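Local coordinates for sensor protein QseC (Escherichia coli, PDB 3JZ3) that acts as an ATP-dependent sensor kinase of the inner membrane in the QseB/QseC two-component system, activating the flagella regulon, at residues 54-57 and 58-62; 142-145 and 146-149. One frame throughout, in Å; residues are numbered along the deposited sequence.

Contact 1 (54-57 and 58-62); sequences LVDQ and LLTLS
Four successive i to i+4 backbone bonds, from L58 N to L54 O through L61 N to Q57 O, wind residues 54-57 into 58-61 as regular alpha helix. The last of these is the straightest, with an N-H...O angle of 170°. D56 O takes a second donor, the hydroxyl of T60, at 2.8 Å from OG1; the hydroxyl and T60 N come to it from opposite faces of its carbonyl plane. Threonine suits this turn because OG1, turned beside its own backbone N (chi1 -45°), points back along the helix to the carbonyl four residues earlier. The carboxylate of D56 is engaged elsewhere, in a salt bridge from OD1 to R189. On the side that meets the second subunit, Q57 and L61 run side by side, with Q57 CG 4.0 Å from L61 CD1, while the Q57 amide bonds to backbone atoms of N69 and Q71 of that subunit. Two buried i to i+4 pairs are aliphatic. L54 CD1 meets L58 CD1 at 4.2 Å, L54 also packing on Q114 of the second subunit; V55 CG1 lies 4.3 Å from L59 CG, V55 against helix 115-131 and L59 against I190 of helix 186-193. This is the C-terminal part of helix 42-61, in the dimerization and phosphoacceptor domain of a histidine kinase, set between kinase-domain helices and the second subunit.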
loop_
_atom_site.group_PDB
_atom_site.type_symbol
_atom_site.label_atom_id
_atom_site.label_comp_id
_atom_site.label_asym_id
_atom_site.label_seq_id
_atom_site.Cartn_x
_atom_site.Cartn_y
_atom_site.Cartn_z
ATOM N N LEU B 54 -6.627 2.738 6.299
ATOM C CA LEU B 54 -6.931 1.312 6.394
ATOM C C LEU B 54 -6.067 0.596 7.436
ATOM O O LEU B 54 -6.595 -0.091 8.317
ATOM C CB LEU B 54 -6.788 0.634 5.025
ATOM C CG LEU B 54 -7.110 -0.863 4.914
ATOM C CD1 LEU B 54 -8.523 -1.185 5.407
ATOM C CD2 LEU B 54 -6.923 -1.337 3.482
ATOM N N VAL B 55 -4.748 0.763 7.332
ATOM C CA VAL B 55 -3.803 0.060 8.203
ATOM C C VAL B 55 -3.892 0.571 9.643
ATOM O O VAL B 55 -3.766 -0.211 10.588
ATOM C CB VAL B 55 -2.348 0.117 7.654
ATOM C CG1 VAL B 55 -1.364 -0.487 8.643
ATOM C CG2 VAL B 55 -2.252 -0.614 6.316
ATOM N N ASP B 56 -4.130 1.873 9.802
ATOM C CA ASP B 56 -4.393 2.456 11.118
ATOM C C ASP B 56 -5.584 1.781 11.792
ATOM O O ASP B 56 -5.492 1.367 12.949
ATOM C CB ASP B 56 -4.643 3.964 11.014
ATOM C CG ASP B 56 -4.811 4.634 12.375
ATOM O OD1 ASP B 56 -4.185 4.187 13.363
ATOM O OD2 ASP B 56 -5.571 5.622 12.453
ATOM N N GLN B 57 -6.694 1.672 11.062
ATOM C CA GLN B 57 -7.897 1.023 11.578
ATOM C C GLN B 57 -7.612 -0.430 11.943
ATOM O O GLN B 57 -7.968 -0.879 13.032
ATOM C CB GLN B 57 -9.042 1.115 10.569
ATOM C CG GLN B 57 -10.352 0.510 11.066
ATOM C CD GLN B 57 -11.533 0.807 10.160
ATOM O OE1 GLN B 57 -11.397 0.901 8.936
ATOM N NE2 GLN B 57 -12.704 0.955 10.761
ATOM N N LEU B 58 -6.945 -1.150 11.044
ATOM C CA LEU B 58 -6.631 -2.561 11.275
ATOM C C LEU B 58 -5.679 -2.781 12.455
ATOM O O LEU B 58 -5.800 -3.777 13.170
ATOM C CB LEU B 58 -6.084 -3.220 10.004
ATOM C CG LEU B 58 -7.041 -3.364 8.815
ATOM C CD1 LEU B 58 -6.332 -4.013 7.635
ATOM C CD2 LEU B 58 -8.288 -4.152 9.183
ATOM N N LEU B 59 -4.745 -1.848 12.656
ATOM C CA LEU B 59 -3.839 -1.892 13.807
ATOM C C LEU B 59 -4.603 -1.765 15.120
ATOM O O LEU B 59 -4.372 -2.535 16.057
ATOM C CB LEU B 59 -2.777 -0.790 13.723
ATOM C CG LEU B 59 -1.491 -1.023 12.923
ATOM C CD1 LEU B 59 -0.692 0.263 12.887
ATOM C CD2 LEU B 59 -0.651 -2.153 13.505
ATOM N N THR B 60 -5.506 -0.787 15.171
ATOM C CA THR B 60 -6.334 -0.527 16.343
ATOM C C THR B 60 -7.229 -1.724 16.678
ATOM O O THR B 60 -7.245 -2.185 17.822
ATOM C CB THR B 60 -7.214 0.729 16.136
ATOM O OG1 THR B 60 -6.431 1.784 15.560
ATOM C CG2 THR B 60 -7.797 1.203 17.456
ATOM N N LEU B 61 -7.957 -2.226 15.681
ATOM C CA LEU B 61 -8.894 -3.337 15.883
ATOM C C LEU B 61 -8.195 -4.615 16.327
ATOM O O LEU B 61 -8.733 -5.368 17.140
ATOM C CB LEU B 61 -9.722 -3.603 14.620
ATOM C CG LEU B 61 -10.616 -2.482 14.085
ATOM C CD1 LEU B 61 -11.312 -2.929 12.815
ATOM C CD2 LEU B 61 -11.630 -2.036 15.126
ATOM N N SER B 62 -6.997 -4.847 15.795
ATOM C CA SER B 62 -6.184 -6.009 16.162
ATOM C C SER B 62 -5.533 -5.849 17.539
ATOM O O SER B 62 -4.959 -6.804 18.073
ATOM C CB SER B 62 -5.109 -6.254 15.104
ATOM O OG SER B 62 -4.274 -5.119 14.961
#

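Contact 2 (142-145 and 146-149)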
loop_
_atom_site.group_PDB
_atom_site.type_symbol
_atom_site.label_atom_id
_atom_site.label_comp_id
_atom_site.label_asym_id
_atom_site.label_seq_id
_atom_site.Cartn_x
_atom_site.Cartn_y
_atom_site.Cartn_z
ATOM N N THR B 142 16.498 14.630 8.953
ATOM C CA THR B 142 17.772 14.392 9.623
ATOM C C THR B 142 17.756 13.078 10.394
ATOM O O THR B 142 16.847 12.825 11.179
ATOM C CB THR B 142 18.116 15.548 10.597
ATOM O OG1 THR B 142 18.143 16.788 9.881
ATOM C CG2 THR B 142 19.475 15.332 11.261
ATOM N N LEU B 143 18.764 12.245 10.165
ATOM C CA LEU B 143 18.930 11.027 10.940
ATOM C C LEU B 143 20.070 11.189 11.942
ATOM O O LEU B 143 21.215 11.438 11.555
ATOM C CB LEU B 143 19.191 9.827 10.028
ATOM C CG LEU B 143 19.509 8.486 10.697
ATOM C CD1 LEU B 143 18.349 7.985 11.562
ATOM C CD2 LEU B 143 19.892 7.453 9.644
ATOM N N ASN B 144 19.733 11.053 13.222
ATOM C CA ASN B 144 20.709 11.067 14.306
ATOM C C ASN B 144 20.818 9.673 14.932
ATOM O O ASN B 144 20.065 8.768 14.563
ATOM C CB ASN B 144 20.322 12.118 15.347
ATOM C CG ASN B 144 20.290 13.518 14.771
ATOM O OD1 ASN B 144 21.284 13.993 14.224
ATOM N ND2 ASN B 144 19.143 14.184 14.878
ATOM N N ALA B 145 21.754 9.504 15.867
ATOM C CA ALA B 145 22.012 8.198 16.503
ATOM C C ALA B 145 20.766 7.542 17.107
ATOM O O ALA B 145 20.530 6.347 16.904
ATOM C CB ALA B 145 23.113 8.321 17.554
ATOM N N ASP B 146 19.969 8.328 17.828
ATOM C CA ASP B 146 18.810 7.804 18.550
ATOM C C ASP B 146 17.495 8.520 18.216
ATOM O O ASP B 146 16.518 8.420 18.962
ATOM C CB ASP B 146 19.071 7.842 20.062
ATOM C CG ASP B 146 19.325 9.248 20.585
ATOM O OD1 ASP B 146 19.423 10.201 19.774
ATOM O OD2 ASP B 146 19.429 9.398 21.821
ATOM N N ASN B 147 17.484 9.244 17.099
ATOM C CA ASN B 147 16.288 9.925 16.615
ATOM C C ASN B 147 16.420 10.328 15.153
ATOM O O ASN B 147 17.531 10.447 14.636
ATOM C CB ASN B 147 15.982 11.166 17.461
ATOM C CG ASN B 147 17.053 12.237 17.338
ATOM O OD1 ASN B 147 16.936 13.161 16.531
ATOM N ND2 ASN B 147 18.111 12.108 18.131
ATOM N N PHE B 148 15.288 10.523 14.487
ATOM C CA PHE B 148 15.280 11.281 13.241
ATOM C C PHE B 148 14.288 12.435 13.330
ATOM O O PHE B 148 13.346 12.392 14.125
ATOM C CB PHE B 148 15.095 10.403 11.983
ATOM C CG PHE B 148 13.742 9.765 11.853
ATOM C CD1 PHE B 148 12.701 10.432 11.210
ATOM C CD2 PHE B 148 13.519 8.476 12.329
ATOM C CE1 PHE B 148 11.444 9.836 11.070
ATOM C CE2 PHE B 148 12.265 7.865 12.192
ATOM C CZ PHE B 148 11.227 8.549 11.565
ATOM N N ILE B 149 14.530 13.477 12.544
ATOM C CA ILE B 149 13.716 14.686 12.588
ATOM C C ILE B 149 13.239 15.058 11.194
ATOM O O ILE B 149 14.020 15.057 10.241
ATOM C CB ILE B 149 14.491 15.893 13.194
ATOM C CG1 ILE B 149 14.931 15.603 14.637
ATOM C CG2 ILE B 149 13.641 17.167 13.145
ATOM C CD1 ILE B 149 16.082 16.487 15.137
HETATM O O HOH W 1 15.702 17.801 10.098
#
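T142 and I149 form a hydrogen-bonded antiparallel pair, T142 N to I149 O and I149 N to T142 O, each 2.8 Å and lying in the carbonyl plane. Next along, L143 and F148 make the non-hydrogen-bonded pair, with L143 CD1 4.1 Å from F148 CB. This face is the tight one: L143 reaches L78 and L82 of helix 78-95, and the F148 side chain packs on L82 of that helix and on L121, V122 and L125 of helix 115-131, where a large apolar residue is well placed.

The other face and the turn are more polar and more open, with A145 exposed. A water sits 2.7 Å from T142 OG1 and donates to I149 O. N144 N closes the turn on N147 O at 2.7 Å, and the two asparagine side chains cross obliquely beside it, their amide planes 47° apart. N144 ND2 gives a nearly straight bond (168°) to N147 OD1; the acceptor lies in the amide plane of N144, whereas the donor is tilted from the carbonyl plane of N147. N144 OD1 accepts from N105. With CG held between its backbone N and carbonyl carbon (chi1 65°), N147 can also donate from ND2 to D146 OD1, 2.8 Å away. Asparagine, donor and acceptor in one group, thus allows a chain of hydrogen bonds from N105 through N144 and N147 to D146, which probably steadies the turn between the two strands while the apolar face holds it against the helices.

Contact 1 and contact 2 lie on opposite sides of the chain's centre, with their own centres 27 Å apart and nearest atoms about 15 Å apart, so neither touches the other. Contact 1 belongs to the phosphoacceptor part, contact 2 to the hairpin of strands 138-143 and 147-151 in the ATP-binding domain. Helix 115-131 is common to their surroundings, since side chains of both contacts pack on it. Contact 1 also reaches the second subunit, whereas contact 2 is touched by no other chain. The predicted phosphohistidine H11 precedes the modelled part of the chain, so no distance from either contact to the phosphoacceptor histidine can be given.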